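Class I phosphodiesterase PDEB1 (Leishmania major, PDB 2R8Q) is a class I phosphodiesterase whose all-helical catalytic domain holds a zinc and a magnesium ion. Local coordinates at residues Phe46-Arg49 and Glu50-Glu54; Val108-Thr111 and Leu112-Leu116. All coordinates share one frame; numbering follows the deposited sequence.

Contact 1 (Phe46-Arg49 and Glu50-Glu54)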
loop_
_atom_site.group_PDB
_atom_site.type_symbol
_atom_site.label_atom_id
_atom_site.label_comp_id
_atom_site.label_asym_id
_atom_site.label_seq_id
_atom_site.Cartn_x
_atom_site.Cartn_y
_atom_site.Cartn_z
ATOM N N PHE A 46 -6.811 13.011 28.724
ATOM C CA PHE A 46 -6.465 14.427 28.660
ATOM C C PHE A 46 -5.763 14.874 29.933
ATOM O O PHE A 46 -4.921 15.769 29.897
ATOM C CB PHE A 46 -7.703 15.297 28.422
ATOM C CG PHE A 46 -8.241 15.211 27.025
ATOM C CD1 PHE A 46 -9.342 14.411 26.738
ATOM C CD2 PHE A 46 -7.634 15.915 25.988
ATOM C CE1 PHE A 46 -9.832 14.312 25.439
ATOM C CE2 PHE A 46 -8.113 15.824 24.682
ATOM C CZ PHE A 46 -9.218 15.020 24.408
ATOM N N GLU A 47 -6.108 14.249 31.054
ATOM C CA GLU A 47 -5.484 14.593 32.328
ATOM C C GLU A 47 -4.000 14.249 32.250
ATOM O O GLU A 47 -3.147 15.042 32.649
ATOM C CB GLU A 47 -6.135 13.815 33.469
ATOM C CG GLU A 47 -5.732 14.303 34.849
ATOM C CD GLU A 47 -6.198 13.373 35.948
ATOM O OE1 GLU A 47 -7.339 12.872 35.860
ATOM O OE2 GLU A 47 -5.425 13.149 36.905
ATOM N N VAL A 48 -3.701 13.061 31.733
ATOM C CA VAL A 48 -2.319 12.618 31.582
ATOM C C VAL A 48 -1.558 13.539 30.631
ATOM O O VAL A 48 -0.410 13.899 30.887
ATOM C CB VAL A 48 -2.250 11.171 31.031
ATOM C CG1 VAL A 48 -0.813 10.807 30.690
ATOM C CG2 VAL A 48 -2.808 10.200 32.054
ATOM N N ARG A 49 -2.201 13.920 29.532
ATOM C CA ARG A 49 -1.572 14.791 28.547
ATOM C C ARG A 49 -1.240 16.168 29.104
ATOM O O ARG A 49 -0.165 16.707 28.853
ATOM C CB ARG A 49 -2.479 14.948 27.323
ATOM C CG ARG A 49 -2.605 13.680 26.497
ATOM C CD ARG A 49 -3.665 13.828 25.423
ATOM N NE ARG A 49 -3.329 14.848 24.432
ATOM C CZ ARG A 49 -4.100 15.146 23.390
ATOM N NH1 ARG A 49 -5.246 14.502 23.211
ATOM N NH2 ARG A 49 -3.728 16.080 22.524
ATOM N N GLU A 50 -2.165 16.726 29.876
ATOM C CA GLU A 50 -1.972 18.051 30.446
ATOM C C GLU A 50 -0.908 18.110 31.536
ATOM O O GLU A 50 -0.175 19.092 31.636
ATOM C CB GLU A 50 -3.300 18.569 31.007
ATOM C CG GLU A 50 -3.217 19.964 31.604
ATOM C CD GLU A 50 -4.545 20.442 32.162
ATOM O OE1 GLU A 50 -5.070 19.790 33.092
ATOM O OE2 GLU A 50 -5.058 21.473 31.672
ATOM N N LYS A 51 -0.803 17.052 32.334
ATOM C CA LYS A 51 0.139 17.044 33.447
ATOM C C LYS A 51 1.588 16.634 33.196
ATOM O O LYS A 51 2.493 17.169 33.838
ATOM C CB LYS A 51 -0.451 16.210 34.586
ATOM C CG LYS A 51 -1.796 16.753 35.060
ATOM C CD LYS A 51 -2.374 15.954 36.212
ATOM C CE LYS A 51 -3.713 16.535 36.650
ATOM N NZ LYS A 51 -4.279 15.825 37.832
ATOM N N TYR A 52 1.827 15.706 32.274
ATOM C CA TYR A 52 3.196 15.270 32.014
ATOM C C TYR A 52 3.954 16.119 30.998
ATOM O O TYR A 52 3.442 16.433 29.924
ATOM C CB TYR A 52 3.210 13.793 31.592
ATOM C CG TYR A 52 2.888 12.859 32.739
ATOM C CD1 TYR A 52 1.569 12.617 33.123
ATOM C CD2 TYR A 52 3.910 12.280 33.496
ATOM C CE1 TYR A 52 1.272 11.825 34.236
ATOM C CE2 TYR A 52 3.626 11.492 34.609
ATOM C CZ TYR A 52 2.308 11.270 34.975
ATOM O OH TYR A 52 2.030 10.513 36.091
ATOM N N SER A 53 5.182 16.491 31.353
ATOM C CA SER A 53 6.027 17.308 30.488
ATOM C C SER A 53 6.363 16.620 29.169
ATOM O O SER A 53 6.714 17.280 28.194
ATOM C CB SER A 53 7.327 17.679 31.209
ATOM O OG SER A 53 8.097 16.522 31.494
ATOM N N GLU A 54 6.279 15.294 29.158
ATOM C CA GLU A 54 6.542 14.496 27.961
ATOM C C GLU A 54 5.268 13.682 27.743
ATOM O O GLU A 54 5.229 12.479 27.998
ATOM C CB GLU A 54 7.728 13.554 28.192
ATOM C CG GLU A 54 9.067 14.247 28.414
ATOM C CD GLU A 54 9.593 14.942 27.171
ATOM O OE1 GLU A 54 9.012 14.751 26.081
ATOM O OE2 GLU A 54 10.601 15.675 27.282
#
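Val48 and Tyr52, one helical turn apart, make the tightly packed side of this contact. Val48 CG1 comes within 3.9 Å of Tyr52 CD1, from out of the ring plane, the two side chains crossing at a slant. Holding CG1 anti to the backbone N (chi1 172°) sends that methyl forward along the chain, to the ring. The carbonyl oxygen of Val48 is used twice: Tyr52 N donates to it over 3.2 Å in a nearly straight bond (164° at the hydrogen), and Tyr52 CD1 brings the ring edge to within 3.2 Å of the same Val48 O, which lies in the plane of the ring. Ala58 of helix 55-68 touches both side chains, and the Tyr52 hydroxyl is hydrogen-bonded to Asp31 O. This is the last turn of helix 45-51, a short surface helix of the all-helical phosphodiesterase domain; Tyr52 still donates its N-H in the helical pattern, although its own backbone has already turned extended, and Glu54 then stands at the N-cap of helix 55-68. On the solvent side, Glu47 and Lys51 form an i to i+4 salt bridge, with Lys51 NZ 3.1 Å from Glu47 OE2. The ammonium comes from above the carboxylate plane, 44° out of it. Lys51, extended beyond CG, runs back across its partner and lays CE 3.5 Å from Glu47 CG, so methylenes also touch, behind the charged ends, with Tyr36 touching both residues. Beside them the exposed Glu50 joins the contact through its backbone, Glu50 N bonding to Phe46 O at 2.9 Å.

Contact 2 (Val108-Thr111 and Leu112-Leu116)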
loop_
_atom_site.group_PDB
_atom_site.type_symbol
_atom_site.label_atom_id
_atom_site.label_comp_id
_atom_site.label_asym_id
_atom_site.label_seq_id
_atom_site.Cartn_x
_atom_site.Cartn_y
_atom_site.Cartn_z
ATOM N N VAL A 108 -8.386 4.612 21.803
ATOM C CA VAL A 108 -9.165 3.484 21.301
ATOM C C VAL A 108 -8.703 2.182 21.953
ATOM O O VAL A 108 -9.521 1.334 22.302
ATOM C CB VAL A 108 -9.072 3.384 19.755
ATOM C CG1 VAL A 108 -9.741 2.108 19.258
ATOM C CG2 VAL A 108 -9.755 4.591 19.128
ATOM N N CYS A 109 -7.393 2.036 22.135
ATOM C CA CYS A 109 -6.842 0.836 22.760
ATOM C C CYS A 109 -7.361 0.704 24.193
ATOM O O CYS A 109 -7.882 -0.341 24.582
ATOM C CB CYS A 109 -5.312 0.908 22.749
ATOM S SG CYS A 109 -4.464 -0.524 23.470
ATOM N N GLN A 110 -7.233 1.776 24.967
ATOM C CA GLN A 110 -7.685 1.777 26.357
ATOM C C GLN A 110 -9.192 1.543 26.455
ATOM O O GLN A 110 -9.671 0.810 27.331
ATOM C CB GLN A 110 -7.307 3.113 27.009
ATOM C CG GLN A 110 -7.481 3.189 28.529
ATOM C CD GLN A 110 -8.898 3.520 28.962
ATOM O OE1 GLN A 110 -9.583 4.325 28.328
ATOM N NE2 GLN A 110 -9.339 2.917 30.063
ATOM N N THR A 111 -9.937 2.155 25.542
ATOM C CA THR A 111 -11.388 2.020 25.520
ATOM C C THR A 111 -11.791 0.575 25.222
ATOM O O THR A 111 -12.707 0.032 25.849
ATOM C CB THR A 111 -12.001 2.957 24.464
ATOM O OG1 THR A 111 -11.694 4.317 24.799
ATOM C CG2 THR A 111 -13.508 2.781 24.401
ATOM N N LEU A 112 -11.107 -0.056 24.273
ATOM C CA LEU A 112 -11.424 -1.438 23.941
ATOM C C LEU A 112 -11.165 -2.343 25.137
ATOM O O LEU A 112 -11.890 -3.314 25.352
ATOM C CB LEU A 112 -10.607 -1.905 22.733
ATOM C CG LEU A 112 -11.070 -1.304 21.404
ATOM C CD1 LEU A 112 -10.114 -1.711 20.295
ATOM C CD2 LEU A 112 -12.483 -1.779 21.095
ATOM N N HIS A 113 -10.135 -2.031 25.917
ATOM C CA HIS A 113 -9.848 -2.839 27.091
ATOM C C HIS A 113 -11.066 -2.751 28.009
ATOM O O HIS A 113 -11.525 -3.768 28.526
ATOM C CB HIS A 113 -8.590 -2.337 27.808
ATOM C CG HIS A 113 -8.170 -3.190 28.968
ATOM N ND1 HIS A 113 -8.841 -3.192 30.172
ATOM C CD2 HIS A 113 -7.152 -4.072 29.103
ATOM C CE1 HIS A 113 -8.253 -4.036 31.000
ATOM N NE2 HIS A 113 -7.224 -4.585 30.376
ATOM N N THR A 114 -11.616 -1.550 28.190
ATOM C CA THR A 114 -12.781 -1.426 29.061
ATOM C C THR A 114 -13.990 -2.190 28.521
ATOM O O THR A 114 -14.782 -2.722 29.292
ATOM C CB THR A 114 -13.188 0.057 29.324
ATOM O OG1 THR A 114 -13.753 0.637 28.143
ATOM C CG2 THR A 114 -11.982 0.864 29.770
ATOM N N TYR A 115 -14.130 -2.265 27.201
ATOM C CA TYR A 115 -15.259 -2.989 26.626
ATOM C C TYR A 115 -15.095 -4.486 26.840
ATOM O O TYR A 115 -16.055 -5.191 27.156
ATOM C CB TYR A 115 -15.376 -2.715 25.123
ATOM C CG TYR A 115 -15.793 -1.307 24.754
ATOM C CD1 TYR A 115 -15.795 -0.896 23.423
ATOM C CD2 TYR A 115 -16.196 -0.387 25.727
ATOM C CE1 TYR A 115 -16.182 0.387 23.063
ATOM C CE2 TYR A 115 -16.587 0.907 25.375
ATOM C CZ TYR A 115 -16.576 1.283 24.038
ATOM O OH TYR A 115 -16.944 2.560 23.674
ATOM N N LEU A 116 -13.870 -4.967 26.661
ATOM C CA LEU A 116 -13.567 -6.382 26.817
ATOM C C LEU A 116 -13.661 -6.880 28.249
ATOM O O LEU A 116 -14.243 -7.932 28.516
ATOM C CB LEU A 116 -12.157 -6.678 26.301
ATOM C CG LEU A 116 -11.936 -6.597 24.789
ATOM C CD1 LEU A 116 -10.444 -6.709 24.498
ATOM C CD2 LEU A 116 -12.719 -7.707 24.091
#
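The carbonyl oxygen of Thr111 is gripped by two donors from the next turn. Thr114 OG1 gives it the shorter bond, 2.6 Å to Thr111 O, while Tyr115 N lies in the carbonyl plane at 3.0 Å from Thr111 O. The hydroxyl can fold back because Thr114 OG1 sits between its backbone N and carbonyl carbon (chi1 71°). That rotation leaves Thr114 CG2 to meet the amide of Gln110, 3.4 Å from NE2, whose hydrogen bonds go to Phe38 O and Ser40 O. Thr111 CG2 stands over one face of the Tyr115 ring in a CH-pi contact, 3.9 Å from its centroid and 28° off the normal, nearest to CZ. Thr111 OG1 turns to Asp107 O and Lys260 NZ. Val108 and Leu112 run alongside each other, Val108 CG1 to Leu112 CD1 at 4.0 Å, and both touch Ala137 of helix 127-139. Trp331 of helix 330-348 closes on Thr114 and Tyr115. The side chain of Val108 is about 5 Å from the zinc ion, and helix 102-118 carries the zinc ligand His104 in its first turn, placing these i to i+3 and i to i+4 contacts in a core helix of the HD-type phosphodiesterase fold.

Contact 1 comes first along the chain and spans the C-terminal end of helix 45-51 and the residues just after it, while contact 2 follows and lies wholly within helix 102-118. Their centres are about 20 Å apart and their nearest atoms about 9 Å, without touching. Contact 1 sits at the surface, about 20 Å from the centre of the chain, whereas contact 2 is buried about 9 Å from it. Helix 55-68 packs against both, reaching contact 1 near its start and contact 2 near its end, through Leu66 and Leu67. Phe43 likewise touches Val48 and Gln110. The peripheral helix is thereby joined to the core helix next to the zinc ion, within one all-helical domain.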